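PDB 3KG7: CurH, which probably dehydrates beta-hydroxyacyl intermediates to enoyl products as the dehydratase domain of the CurH module of the curacin polyketide synthase. Local coordinates for residues N97-Q101 and S123-N127; R243-E249 and D264-E270. All blocks are in the same frame, centred on the assembly; numbering follows the deposited sequence.

Contact 1: N97-Q101 and S123-N127; sequences NVGKQ and SVSEN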
ATOM      1  N   ASN C  97       6.516  -9.326  18.655  1.00 89.82           N
ATOM      2  CA  ASN C  97       6.589 -10.456  19.571  1.00 90.86           C
ATOM      3  C   ASN C  97       5.703 -10.311  20.803  1.00 91.01           C
ATOM      4  O   ASN C  97       5.118 -11.288  21.256  1.00 90.52           O
ATOM      5  CB  ASN C  97       8.042 -10.709  19.971  1.00 92.59           C
ATOM      6  CG  ASN C  97       8.938 -10.972  18.768  1.00 94.21           C
ATOM      7  OD1 ASN C  97       8.467 -11.018  17.625  1.00 94.46           O
ATOM      8  ND2 ASN C  97      10.238 -11.144  19.019  1.00 93.86           N
ATOM      9  N   VAL C  98       5.600  -9.094  21.333  1.00 92.44           N
ATOM     10  CA  VAL C  98       4.705  -8.822  22.461  1.00 94.27           C
ATOM     11  C   VAL C  98       3.265  -8.622  21.969  1.00 92.89           C
ATOM     12  O   VAL C  98       2.335  -8.532  22.764  1.00 92.08           O
ATOM     13  CB  VAL C  98       5.155  -7.601  23.304  1.00 95.82           C
ATOM     14  CG1 VAL C  98       4.669  -7.746  24.752  1.00 96.36           C
ATOM     15  CG2 VAL C  98       6.670  -7.452  23.282  1.00 97.65           C
ATOM     16  N   GLY C  99       3.095  -8.568  20.651  1.00 91.46           N
ATOM     17  CA  GLY C  99       1.780  -8.439  20.040  1.00 89.99           C
ATOM     18  C   GLY C  99       1.289  -7.013  19.884  1.00 89.22           C
ATOM     19  O   GLY C  99       0.121  -6.800  19.574  1.00 89.13           O
ATOM     20  N   LYS C 100       2.177  -6.044  20.114  1.00 87.59           N
ATOM     21  CA  LYS C 100       1.889  -4.622  19.923  1.00 86.64           C
ATOM     22  C   LYS C 100       1.971  -4.243  18.443  1.00 85.51           C
ATOM     23  O   LYS C 100       2.799  -4.780  17.703  1.00 85.55           O
ATOM     24  CB  LYS C 100       2.912  -3.758  20.663  1.00 87.27           C
ATOM     25  CG  LYS C 100       2.930  -3.863  22.172  1.00 89.42           C
ATOM     26  CD  LYS C 100       3.758  -2.733  22.750  1.00 89.08           C
ATOM     27  CE  LYS C 100       4.397  -3.122  24.071  1.00 90.81           C
ATOM     28  NZ  LYS C 100       3.486  -2.877  25.213  1.00 91.99           N
ATOM     29  N   GLN C 101       1.119  -3.309  18.021  1.00 82.66           N
ATOM     30  CA  GLN C 101       1.132  -2.805  16.644  1.00 81.09           C
ATOM     31  C   GLN C 101       1.576  -1.347  16.640  1.00 81.98           C
ATOM     32  O   GLN C 101       0.914  -0.479  17.222  1.00 83.59           O
ATOM     33  CB  GLN C 101      -0.252  -2.916  15.987  1.00 79.06           C
ATOM     34  CG  GLN C 101      -0.793  -4.325  15.815  1.00 76.98           C
ATOM     35  CD  GLN C 101      -2.311  -4.347  15.620  1.00 78.34           C
ATOM     36  OE1 GLN C 101      -2.808  -4.518  14.499  1.00 79.32           O
ATOM     37  NE2 GLN C 101      -3.050  -4.155  16.709  1.00 76.93           N
ATOM     38  N   SER C 123       1.574   3.170  19.724  1.00 83.22           N
ATOM     39  CA  SER C 123       1.428   1.724  19.743  1.00 82.02           C
ATOM     40  C   SER C 123       0.028   1.357  20.183  1.00 83.69           C
ATOM     41  O   SER C 123      -0.498   1.906  21.163  1.00 83.07           O
ATOM     42  CB  SER C 123       2.438   1.079  20.688  1.00 81.90           C
ATOM     43  OG  SER C 123       3.696   0.870  20.057  1.00 82.62           O
ATOM     44  N   VAL C 124      -0.581   0.440  19.438  1.00 84.56           N
ATOM     45  CA  VAL C 124      -1.791  -0.226  19.881  1.00 84.28           C
ATOM     46  C   VAL C 124      -1.346  -1.277  20.895  1.00 84.92           C
ATOM     47  O   VAL C 124      -0.485  -2.104  20.593  1.00 86.32           O
ATOM     48  CB  VAL C 124      -2.506  -0.883  18.690  1.00 83.29           C
ATOM     49  CG1 VAL C 124      -3.837  -1.506  19.115  1.00 81.58           C
ATOM     50  CG2 VAL C 124      -2.729   0.142  17.602  1.00 82.15           C
ATOM     51  N   SER C 125      -1.900  -1.225  22.102  1.00 86.20           N
ATOM     52  CA  SER C 125      -1.585  -2.209  23.134  1.00 87.04           C
ATOM     53  C   SER C 125      -2.042  -3.610  22.706  1.00 86.07           C
ATOM     54  O   SER C 125      -3.040  -3.741  21.999  1.00 88.13           O
ATOM     55  CB  SER C 125      -2.247  -1.812  24.455  1.00 88.07           C
ATOM     56  OG  SER C 125      -1.818  -2.642  25.526  1.00 91.59           O
ATOM     57  N   GLU C 126      -1.308  -4.648  23.107  1.00 74.52           N
ATOM     58  CA  GLU C 126      -1.734  -6.025  22.825  1.00 64.74           C
ATOM     59  C   GLU C 126      -2.821  -6.449  23.800  1.00 60.28           C
ATOM     60  O   GLU C 126      -3.447  -7.500  23.633  1.00 58.15           O
ATOM     61  CB  GLU C 126      -0.561  -7.012  22.866  1.00 62.81           C
ATOM     62  CG  GLU C 126      -0.058  -7.384  24.262  1.00 62.67           C
ATOM     63  CD  GLU C 126       0.975  -6.412  24.813  1.00 62.77           C
ATOM     64  OE1 GLU C 126       1.398  -5.497  24.070  1.00 62.39           O
ATOM     65  OE2 GLU C 126       1.366  -6.567  25.994  1.00 60.62           O
ATOM     66  N   ASN C 127      -3.036  -5.617  24.816  1.00 54.81           N
ATOM     67  CA  ASN C 127      -4.016  -5.897  25.848  1.00 53.17           C
ATOM     68  C   ASN C 127      -5.205  -4.969  25.804  1.00 51.44           C
ATOM     69  O   ASN C 127      -5.062  -3.769  26.037  1.00 54.61           O
ATOM     70  CB  ASN C 127      -3.380  -5.830  27.240  1.00 51.59           C
ATOM     71  CG  ASN C 127      -2.729  -7.120  27.634  1.00 48.83           C
ATOM     72  OD1 ASN C 127      -3.410  -8.124  27.849  1.00 49.56           O
ATOM     73  ND2 ASN C 127      -1.401  -7.111  27.729  1.00 47.53           N
TER

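Contact 2: R243-E249 and D264-E270; sequences RFYAYVE and DIQLLDE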
ATOM      1  N   ARG C 243     -24.415  11.778  23.268  1.00 85.39           N
ATOM      2  CA  ARG C 243     -24.094  12.727  24.328  1.00 86.95           C
ATOM      3  C   ARG C 243     -23.320  12.030  25.455  1.00 84.33           C
ATOM      4  O   ARG C 243     -23.721  10.965  25.930  1.00 82.76           O
ATOM      5  CB  ARG C 243     -25.391  13.362  24.849  1.00 89.21           C
ATOM      6  CG  ARG C 243     -25.272  14.122  26.162  1.00 92.45           C
ATOM      7  CD  ARG C 243     -26.633  14.587  26.653  1.00 93.61           C
ATOM      8  NE  ARG C 243     -27.158  15.677  25.833  1.00 98.21           N
ATOM      9  CZ  ARG C 243     -28.234  16.400  26.135  1.00 98.97           C
ATOM     10  NH1 ARG C 243     -28.918  16.156  27.247  1.00 98.87           N
ATOM     11  NH2 ARG C 243     -28.624  17.375  25.325  1.00 99.99           N
ATOM     12  N   PHE C 244     -22.208  12.637  25.866  1.00 82.19           N
ATOM     13  CA  PHE C 244     -21.360  12.101  26.934  1.00 80.65           C
ATOM     14  C   PHE C 244     -20.603  13.219  27.647  1.00 80.25           C
ATOM     15  O   PHE C 244     -20.759  14.395  27.310  1.00 80.06           O
ATOM     16  CB  PHE C 244     -20.381  11.061  26.387  1.00 80.13           C
ATOM     17  CG  PHE C 244     -19.397  11.614  25.389  1.00 81.41           C
ATOM     18  CD1 PHE C 244     -18.109  11.960  25.783  1.00 81.39           C
ATOM     19  CD2 PHE C 244     -19.753  11.777  24.047  1.00 81.26           C
ATOM     20  CE1 PHE C 244     -17.188  12.469  24.858  1.00 81.48           C
ATOM     21  CE2 PHE C 244     -18.840  12.284  23.119  1.00 81.46           C
ATOM     22  CZ  PHE C 244     -17.555  12.629  23.529  1.00 80.89           C
ATOM     23  N   TYR C 245     -19.775  12.843  28.619  1.00 80.13           N
ATOM     24  CA  TYR C 245     -19.079  13.808  29.464  1.00 79.49           C
ATOM     25  C   TYR C 245     -17.562  13.598  29.494  1.00 80.01           C
ATOM     26  O   TYR C 245     -17.071  12.475  29.326  1.00 81.20           O
ATOM     27  CB  TYR C 245     -19.650  13.765  30.890  1.00 79.77           C
ATOM     28  CG  TYR C 245     -21.130  14.090  30.973  1.00 80.35           C
ATOM     29  CD1 TYR C 245     -21.567  15.403  31.154  1.00 78.51           C
ATOM     30  CD2 TYR C 245     -22.096  13.081  30.873  1.00 81.48           C
ATOM     31  CE1 TYR C 245     -22.919  15.708  31.226  1.00 78.47           C
ATOM     32  CE2 TYR C 245     -23.455  13.376  30.944  1.00 80.64           C
ATOM     33  CZ  TYR C 245     -23.856  14.693  31.119  1.00 80.04           C
ATOM     34  OH  TYR C 245     -25.194  14.996  31.193  1.00 80.26           O
ATOM     35  N   ALA C 246     -16.829  14.688  29.702  1.00 78.99           N
ATOM     36  CA  ALA C 246     -15.390  14.625  29.932  1.00 78.84           C
ATOM     37  C   ALA C 246     -15.117  15.153  31.330  1.00 79.96           C
ATOM     38  O   ALA C 246     -15.479  16.288  31.650  1.00 80.90           O
ATOM     39  CB  ALA C 246     -14.642  15.435  28.890  1.00 79.91           C
ATOM     40  N   TYR C 247     -14.476  14.328  32.153  1.00 80.73           N
ATOM     41  CA  TYR C 247     -14.326  14.587  33.581  1.00 80.96           C
ATOM     42  C   TYR C 247     -12.845  14.634  33.966  1.00 81.51           C
ATOM     43  O   TYR C 247     -12.108  13.679  33.733  1.00 82.51           O
ATOM     44  CB  TYR C 247     -15.072  13.482  34.350  1.00 81.11           C
ATOM     45  CG  TYR C 247     -15.201  13.659  35.844  1.00 81.95           C
ATOM     46  CD1 TYR C 247     -15.623  14.870  36.399  1.00 82.46           C
ATOM     47  CD2 TYR C 247     -14.938  12.595  36.711  1.00 82.88           C
ATOM     48  CE1 TYR C 247     -15.751  15.027  37.780  1.00 81.54           C
ATOM     49  CE2 TYR C 247     -15.070  12.742  38.102  1.00 81.62           C
ATOM     50  CZ  TYR C 247     -15.474  13.959  38.620  1.00 81.28           C
ATOM     51  OH  TYR C 247     -15.599  14.117  39.976  1.00 82.53           O
ATOM     52  N   VAL C 248     -12.410  15.755  34.532  1.00 80.93           N
ATOM     53  CA  VAL C 248     -11.029  15.899  35.001  1.00 82.17           C
ATOM     54  C   VAL C 248     -11.031  15.992  36.527  1.00 83.13           C
ATOM     55  O   VAL C 248     -11.682  16.867  37.098  1.00 83.23           O
ATOM     56  CB  VAL C 248     -10.320  17.124  34.358  1.00 81.45           C
ATOM     57  CG1 VAL C 248      -8.868  17.230  34.821  1.00 80.80           C
ATOM     58  CG2 VAL C 248     -10.386  17.040  32.842  1.00 79.47           C
ATOM     59  N   GLU C 249     -10.307  15.082  37.175  1.00 85.66           N
ATOM     60  CA  GLU C 249     -10.364  14.931  38.636  1.00 87.33           C
ATOM     61  C   GLU C 249      -9.333  15.761  39.402  1.00 88.33           C
ATOM     62  O   GLU C 249      -9.567  16.119  40.556  1.00 89.82           O
ATOM     63  CB  GLU C 249     -10.259  13.454  39.029  1.00 88.06           C
ATOM     64  CG  GLU C 249     -11.518  12.652  38.724  1.00 91.04           C
ATOM     65  CD  GLU C 249     -11.264  11.154  38.622  1.00 93.73           C
ATOM     66  OE1 GLU C 249     -10.838  10.538  39.623  1.00 95.14           O
ATOM     67  OE2 GLU C 249     -11.505  10.581  37.538  1.00 94.53           O
ATOM     68  N   ASP C 264      -5.327  14.477  32.937  1.00 81.49           N
ATOM     69  CA  ASP C 264      -6.090  13.251  32.691  1.00 81.14           C
ATOM     70  C   ASP C 264      -7.556  13.555  32.438  1.00 80.76           C
ATOM     71  O   ASP C 264      -8.120  14.471  33.040  1.00 82.19           O
ATOM     72  CB  ASP C 264      -5.973  12.310  33.893  1.00 80.91           C
ATOM     73  CG  ASP C 264      -4.548  11.933  34.184  1.00 81.89           C
ATOM     74  OD1 ASP C 264      -3.814  11.603  33.225  1.00 80.27           O
ATOM     75  OD2 ASP C 264      -4.157  11.984  35.369  1.00 83.78           O
ATOM     76  N   ILE C 265      -8.177  12.785  31.553  1.00 79.51           N
ATOM     77  CA  ILE C 265      -9.591  12.972  31.263  1.00 81.03           C
ATOM     78  C   ILE C 265     -10.310  11.638  31.286  1.00 82.99           C
ATOM     79  O   ILE C 265      -9.881  10.679  30.640  1.00 85.96           O
ATOM     80  CB  ILE C 265      -9.828  13.661  29.890  1.00 80.30           C
ATOM     81  CG1 ILE C 265      -9.157  15.036  29.842  1.00 78.52           C
ATOM     82  CG2 ILE C 265     -11.321  13.817  29.620  1.00 79.22           C
ATOM     83  CD1 ILE C 265      -8.390  15.282  28.592  1.00 76.70           C
ATOM     84  N   GLN C 266     -11.409  11.587  32.032  1.00 83.80           N
ATOM     85  CA  GLN C 266     -12.283  10.416  32.057  1.00 84.64           C
ATOM     86  C   GLN C 266     -13.492  10.656  31.161  1.00 83.23           C
ATOM     87  O   GLN C 266     -14.165  11.681  31.268  1.00 83.05           O
ATOM     88  CB  GLN C 266     -12.751  10.095  33.480  1.00 87.09           C
ATOM     89  CG  GLN C 266     -11.700  10.292  34.575  1.00 91.14           C
ATOM     90  CD  GLN C 266     -10.553   9.283  34.533  1.00 93.08           C
ATOM     91  OE1 GLN C 266      -9.491   9.524  35.112  1.00 92.90           O
ATOM     92  NE2 GLN C 266     -10.762   8.155  33.856  1.00 93.18           N
ATOM     93  N   LEU C 267     -13.758   9.711  30.266  1.00 82.00           N
ATOM     94  CA  LEU C 267     -14.948   9.776  29.426  1.00 81.28           C
ATOM     95  C   LEU C 267     -16.090   9.026  30.102  1.00 83.17           C
ATOM     96  O   LEU C 267     -15.970   7.834  30.401  1.00 84.45           O
ATOM     97  CB  LEU C 267     -14.672   9.214  28.028  1.00 79.58           C
ATOM     98  CG  LEU C 267     -13.933  10.101  27.020  1.00 78.98           C
ATOM     99  CD1 LEU C 267     -12.441  10.207  27.327  1.00 77.56           C
ATOM    100  CD2 LEU C 267     -14.156   9.572  25.603  1.00 79.09           C
ATOM    101  N   LEU C 268     -17.183   9.742  30.360  1.00 82.84           N
ATOM    102  CA  LEU C 268     -18.354   9.193  31.047  1.00 82.94           C
ATOM    103  C   LEU C 268     -19.577   9.256  30.146  1.00 84.80           C
ATOM    104  O   LEU C 268     -19.818  10.280  29.506  1.00 85.83           O
ATOM    105  CB  LEU C 268     -18.644   9.982  32.324  1.00 82.46           C
ATOM    106  CG  LEU C 268     -17.568  10.164  33.400  1.00 81.77           C
ATOM    107  CD1 LEU C 268     -17.836  11.438  34.161  1.00 80.64           C
ATOM    108  CD2 LEU C 268     -17.518   8.981  34.351  1.00 81.57           C
ATOM    109  N   ASP C 269     -20.354   8.171  30.104  1.00 85.99           N
ATOM    110  CA  ASP C 269     -21.572   8.125  29.277  1.00 87.89           C
ATOM    111  C   ASP C 269     -22.755   8.911  29.885  1.00 89.08           C
ATOM    112  O   ASP C 269     -22.582   9.661  30.857  1.00 89.24           O
ATOM    113  CB  ASP C 269     -21.962   6.675  28.902  1.00 88.82           C
ATOM    114  CG  ASP C 269     -22.314   5.797  30.117  1.00 89.71           C
ATOM    115  OD1 ASP C 269     -22.119   4.566  30.022  1.00 90.22           O
ATOM    116  OD2 ASP C 269     -22.800   6.309  31.147  1.00 89.97           O
ATOM    117  N   GLU C 270     -23.942   8.736  29.299  1.00 89.69           N
ATOM    118  CA  GLU C 270     -25.173   9.425  29.721  1.00 90.63           C
ATOM    119  C   GLU C 270     -25.518   9.206  31.200  1.00 89.90           C
ATOM    120  O   GLU C 270     -26.002  10.124  31.873  1.00 89.12           O
ATOM    121  CB  GLU C 270     -26.357   8.978  28.845  1.00 92.93           C
ATOM    122  CG  GLU C 270     -27.587   9.910  28.876  1.00 95.90           C
ATOM    123  CD  GLU C 270     -27.522  11.050  27.854  1.00 97.84           C
ATOM    124  OE1 GLU C 270     -26.974  10.833  26.746  1.00 99.55           O
ATOM    125  OE2 GLU C 270     -28.033  12.157  28.151  1.00 96.90           O
TER

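Contact 1: N97-Q101 and S123-N127
Q101 and V124 pair their backbones in antiparallel fashion: V124 N gives its hydrogen to Q101 O at 2.8 Å, and Q101 N returns a bond to V124 O at 3.3 Å, arriving on a lone pair in the carbonyl plane. Their side chains fall on the same face of the sheet. Q101 runs extended past CG, and its amide nitrogen NE2 lies 3.7 Å from V124 CG1, the branch set anti to the backbone N (chi1 -176°).

Beyond this pair the strands give way to loop, and side chains carry the contact. E126 points its CB toward the opposite segment, then bends at chi2 (-86°), so that its carboxylate lies across the K100 chain, with OE1 near CG. K100 bends only near its tip, at chi4, and brings NZ to 3.5 Å from E126 OE1 in a salt bridge. The other carboxylate oxygen, OE2, lies 3.7 Å from V98 CG1. G99 O lies 3.4 Å from E126 CB; G99 itself has no side chain, and a CB there would come tight against that CB. S125 OG accepts from N127 N at 3.3 Å, an ST turn just after the strand ends.

Outside the two segments, E69 on strand 66-73 forms another salt bridge with K100 NZ, and D96 OD2 accepts a hydrogen bond from K100 N. Behind the Q101-V124 pair, V124 packs on T58 and V62 of helix 52-62. An alanine in place of E126 would probably cost K100 its second, longer salt bridge and open a gap beside V98 and the K100 chain. One lysine between two acids at the surface implies a shared charge: E69 is the stronger partner, and E126 probably adds a weaker share.

Contact 2: R243-E249 and D264-E270
Y247 and L268 meet where L268 CD1 lies 3.4 Å from Y247 CB, one methyl set obliquely to the start of the tyrosine side chain. Y247 has its CG anti to the backbone N (chi1 -172°), a turn that carries the ring away from the neighbouring strand. Y245, two residues earlier on the same face, has its CG anti to the carbonyl carbon, beside the backbone N (chi1 -60°), and the ring presents an edge to D269, the residue just past the end of the opposite strand, with D269 O in the ring plane 3.5 Å from Y245 CD2. The Y247 side chain touches L141 and the Y245 side chain touches I138, both of helix 138-144.

The two strands, 243-255 and 260-268, form an antiparallel beta hairpin within one hotdog unit of the double hotdog fold. Y245 with L268 and Y247 with Q266 are hydrogen-bonded pairs, and A246 with L267 is the non-hydrogen-bonded pair between them. Y245 N bonds to L268 O at 2.7 Å. Strands 181-186 and 274-286 continue the sheet on the outer edges of the hairpin.

On the face of A246 and L267 the contacts are apolar. A246 CB touches I265 CG2, and V248 CG2 lies 3.8 Å from I265 CG1. Further along, F244 CE1 approaches L267 CD2 at 4.3 Å, and both side chains also pack on F275.

Charged residues finish the two ends. E270 bends at chi2 to bring its carboxylate across the stem of R243, obliquely, with the guanidinium plane turned 28° from it; R243 NH1 and E270 OE2, 4.2 Å apart, are too far for a salt bridge but may still attract. E249 crosses Q266 at about a right angle, its OE2 coming to CG of the glutamine.

Overall arrangement
From the N terminus, the chain first meets contact 1, where 123-127 returns to 97-101 and closes the excursion made by strands 101-109 and 117-124. That closure is complete before contact 2 begins, so the two follow in series and neither nest nor cross. Later, 264-270 comes back on 243-249 and closes the shorter hairpin. Contact 1 belongs to the N-terminal part of the double hotdog and contact 2 to the C-terminal part; strands 66-73 and 225-236 lie next to each other where the two parts join. The contact centres are 26 Å apart, and their nearest atoms, about 15 Å apart, do not touch.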